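Local coordinates for protein putative glycosyl hydrolase (Bacteroides thetaiotaomicron VPI-5482, PDB 3K11) that probably acts as a glycoside hydrolase of family 88, although its substrate and precise activity are not established, at residues A[199-208]-A[229-240]. Sequence-based numbering, arbitrary orientation. Where two conformers were deposited one is given.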
# COMPACT_ATOMS: atom_id res chain seq x y z
N LEU A 199 -26.29 4.27 -6.38
CA LEU A 199 -26.19 4.59 -4.99
C LEU A 199 -24.93 5.42 -4.77
O LEU A 199 -23.88 5.05 -5.25
CB LEU A 199 -26.16 3.35 -4.12
CG LEU A 199 -27.36 2.41 -4.12
CD1 LEU A 199 -27.12 1.22 -3.13
CD2 LEU A 199 -28.69 3.20 -3.81
N TRP A 200 -25.08 6.49 -4.00
CA TRP A 200 -24.00 7.35 -3.53
C TRP A 200 -23.80 7.11 -2.07
O TRP A 200 -24.75 7.21 -1.28
CB TRP A 200 -24.40 8.81 -3.71
CG TRP A 200 -24.38 9.29 -5.11
CD1 TRP A 200 -25.09 8.82 -6.18
CD2 TRP A 200 -23.65 10.42 -5.57
NE1 TRP A 200 -24.82 9.57 -7.29
CE2 TRP A 200 -23.95 10.57 -6.95
CE3 TRP A 200 -22.77 11.31 -4.95
CZ2 TRP A 200 -23.42 11.62 -7.72
CZ3 TRP A 200 -22.21 12.32 -5.71
CH2 TRP A 200 -22.55 12.49 -7.08
N LEU A 201 -22.57 6.83 -1.67
CA LEU A 201 -22.26 6.62 -0.26
C LEU A 201 -22.74 7.82 0.56
O LEU A 201 -23.23 7.67 1.69
CB LEU A 201 -20.76 6.39 -0.08
CG LEU A 201 -20.29 5.96 1.28
CD1 LEU A 201 -21.00 4.67 1.74
CD2 LEU A 201 -18.73 5.81 1.27
N ASP A 202 -22.62 9.03 -0.01
CA ASP A 202 -23.01 10.26 0.68
C ASP A 202 -24.44 10.19 1.16
O ASP A 202 -24.77 10.77 2.21
CB ASP A 202 -22.91 11.50 -0.23
CG ASP A 202 -21.54 11.64 -0.93
OD1 ASP A 202 -21.16 10.72 -1.65
OD2 ASP A 202 -20.82 12.64 -0.71
N ASP A 203 -25.29 9.44 0.45
CA ASP A 203 -26.74 9.47 0.77
C ASP A 203 -27.07 8.68 2.02
O ASP A 203 -28.14 8.83 2.55
CB ASP A 203 -27.59 9.01 -0.38
CG ASP A 203 -27.72 10.05 -1.49
OD1 ASP A 203 -27.57 11.26 -1.20
OD2 ASP A 203 -28.05 9.65 -2.62
N MSE A 204 -26.15 7.83 2.50
CA MSE A 204 -26.33 7.25 3.82
C MSE A 204 -26.54 8.40 4.82
O MSE A 204 -27.44 8.38 5.65
CB MSE A 204 -25.13 6.40 4.23
CG MSE A 204 -25.07 5.10 3.44
SE MSE A 204 -23.67 3.92 4.03
CE MSE A 204 -24.57 3.23 5.58
N PHE A 205 -25.73 9.44 4.70
CA PHE A 205 -25.74 10.59 5.60
C PHE A 205 -26.77 11.61 5.19
O PHE A 205 -27.39 12.24 6.05
CB PHE A 205 -24.36 11.21 5.69
CG PHE A 205 -24.29 12.38 6.61
CD1 PHE A 205 -24.37 12.21 8.01
CD2 PHE A 205 -24.21 13.65 6.08
CE1 PHE A 205 -24.36 13.31 8.85
CE2 PHE A 205 -24.21 14.77 6.92
CZ PHE A 205 -24.27 14.59 8.30
N MSE A 206 -26.99 11.76 3.90
CA MSE A 206 -28.01 12.73 3.49
C MSE A 206 -29.41 12.30 3.91
O MSE A 206 -30.26 13.15 4.19
CB MSE A 206 -27.96 13.01 1.99
CG MSE A 206 -26.64 13.42 1.46
SE MSE A 206 -25.86 15.02 2.34
CE MSE A 206 -23.89 14.57 2.11
N GLY A 207 -29.67 11.01 3.92
CA GLY A 207 -31.00 10.46 4.21
C GLY A 207 -31.28 9.81 5.56
O GLY A 207 -32.33 10.03 6.14
N ILE A 208 -30.32 9.06 6.10
CA ILE A 208 -30.64 8.19 7.26
C ILE A 208 -30.82 8.95 8.57
O ILE A 208 -31.81 8.72 9.24
CB ILE A 208 -29.67 7.00 7.37
CG1 ILE A 208 -29.78 6.18 6.08
CG2 ILE A 208 -29.93 6.16 8.64
CD1 ILE A 208 -28.68 5.06 5.96
N ALA A 229 -35.00 3.62 8.88
CA ALA A 229 -33.59 4.04 9.05
C ALA A 229 -32.63 2.86 9.00
O ALA A 229 -31.60 2.87 8.29
CB ALA A 229 -33.43 4.85 10.34
N VAL A 230 -32.97 1.80 9.74
CA VAL A 230 -32.17 0.57 9.73
C VAL A 230 -32.14 -0.13 8.35
O VAL A 230 -31.10 -0.59 7.88
CB VAL A 230 -32.63 -0.39 10.85
CG1 VAL A 230 -31.96 -1.78 10.73
CG2 VAL A 230 -32.27 0.24 12.23
N LYS A 231 -33.30 -0.21 7.73
CA LYS A 231 -33.42 -0.83 6.41
C LYS A 231 -32.53 -0.13 5.41
O LYS A 231 -31.81 -0.75 4.65
CB LYS A 231 -34.88 -0.73 5.97
CG LYS A 231 -35.17 -1.43 4.64
CD LYS A 231 -36.61 -1.23 4.15
CE LYS A 231 -36.80 -1.85 2.70
NZ LYS A 231 -37.91 -1.22 1.97
N GLN A 232 -32.59 1.20 5.38
CA GLN A 232 -31.66 1.96 4.53
C GLN A 232 -30.24 1.62 4.85
O GLN A 232 -29.41 1.32 3.98
CB GLN A 232 -31.85 3.47 4.75
CG GLN A 232 -33.18 4.00 4.22
CD GLN A 232 -33.32 3.98 2.72
OE1 GLN A 232 -32.34 4.06 2.00
NE2 GLN A 232 -34.56 3.90 2.25
N PHE A 233 -29.91 1.71 6.13
CA PHE A 233 -28.49 1.47 6.49
C PHE A 233 -28.01 0.15 5.94
O PHE A 233 -26.96 0.07 5.33
CB PHE A 233 -28.31 1.51 8.01
CG PHE A 233 -26.86 1.48 8.44
CD1 PHE A 233 -26.17 0.26 8.60
CD2 PHE A 233 -26.18 2.64 8.70
CE1 PHE A 233 -24.84 0.25 8.96
CE2 PHE A 233 -24.78 2.61 9.06
CZ PHE A 233 -24.14 1.44 9.17
N LEU A 234 -28.78 -0.91 6.16
CA LEU A 234 -28.29 -2.23 5.81
C LEU A 234 -28.35 -2.49 4.31
O LEU A 234 -27.50 -3.21 3.75
CB LEU A 234 -29.11 -3.27 6.57
CG LEU A 234 -29.02 -3.31 8.10
CD1 LEU A 234 -30.02 -4.33 8.62
CD2 LEU A 234 -27.56 -3.63 8.62
N GLN A 235 -29.31 -1.89 3.64
CA GLN A 235 -29.41 -2.04 2.16
C GLN A 235 -28.28 -1.32 1.44
O GLN A 235 -27.79 -1.78 0.40
CB GLN A 235 -30.81 -1.59 1.68
CG GLN A 235 -31.87 -2.65 2.00
CD GLN A 235 -33.28 -2.34 1.56
OE1 GLN A 235 -34.17 -3.16 1.81
NE2 GLN A 235 -33.51 -1.18 0.93
N PHE A 236 -27.88 -0.14 1.95
CA PHE A 236 -26.67 0.54 1.48
C PHE A 236 -25.45 -0.33 1.82
O PHE A 236 -24.62 -0.61 0.97
CB PHE A 236 -26.46 1.91 2.16
CG PHE A 236 -27.15 3.07 1.48
CD1 PHE A 236 -26.57 3.71 0.42
CD2 PHE A 236 -28.34 3.58 1.97
CE1 PHE A 236 -27.18 4.80 -0.19
CE2 PHE A 236 -28.96 4.68 1.33
CZ PHE A 236 -28.38 5.27 0.26
N ALA A 237 -25.30 -0.68 3.08
CA ALA A 237 -24.04 -1.35 3.49
C ALA A 237 -23.81 -2.68 2.79
O ALA A 237 -22.68 -2.98 2.46
CB ALA A 237 -23.95 -1.49 5.05
N ASP A 238 -24.88 -3.45 2.53
CA ASP A 238 -24.79 -4.74 1.81
C ASP A 238 -24.01 -4.57 0.54
O ASP A 238 -23.06 -5.32 0.24
CB ASP A 238 -26.19 -5.25 1.44
CG ASP A 238 -26.15 -6.60 0.72
OD1 ASP A 238 -25.50 -7.51 1.28
OD2 ASP A 238 -26.73 -6.71 -0.40
N ARG A 239 -24.37 -3.53 -0.19
CA ARG A 239 -23.78 -3.27 -1.51
C ARG A 239 -22.46 -2.49 -1.50
O ARG A 239 -21.61 -2.74 -2.33
CB ARG A 239 -24.77 -2.47 -2.33
CG ARG A 239 -26.05 -3.26 -2.57
CD ARG A 239 -27.01 -2.37 -3.20
NE ARG A 239 -28.24 -2.99 -3.71
CZ ARG A 239 -29.46 -2.84 -3.19
NH1 ARG A 239 -29.67 -2.23 -2.02
NH2 ARG A 239 -30.48 -3.36 -3.85
N MSE A 240 -22.33 -1.56 -0.57
CA MSE A 240 -21.25 -0.58 -0.62
C MSE A 240 -20.07 -0.89 0.32
O MSE A 240 -18.93 -0.44 0.04
CB MSE A 240 -21.86 0.83 -0.43
CG MSE A 240 -22.91 1.17 -1.51
SE MSE A 240 -23.29 3.01 -1.48
CE MSE A 240 -21.81 3.45 -2.73
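Met-204, a selenomethionine, lies between two phenylalanines of the 229-240 helix: its CG sits over one face of the Phe-236 ring and its CE over a face of the Phe-233 ring, each 3.8 Å from the centroid. Both are CH-pi contacts, and the bend at chi3 (78°) turns the methyl from the first ring to the second. SE passes obliquely beside Phe-236 as a Met-aromatic contact. One turn on, Ile-208 is a knob in the hole formed by Ala-229, Gln-232, Phe-233 and Phe-236, its CD1 3.6 Å from the backbone N of Phe-233. At strand 198-200, Met-240 CE reaches Leu-199 O at 3.6 Å, while Leu-199 CD1 meets Arg-239 CD. Arg-239 NH1 gives a hydrogen bond to Gln-235 O (3.1 Å) from above the carbonyl plane, and its NH2 forms a salt bridge with Asp-186. No hydrogen bond joins the segments; packing is mostly apolar and largely buried. The axes of 202-208 and 229-240 run antiparallel (176°) and come within 10.4 Å; helices 202-217 and 222-240 are consecutive, consistent with the mainly helical six-hairpin clan, with helix 265-281 against Leu-201 and Phe-205, helix 289-304 beside Phe-233, and strand 247-253 against Leu-199.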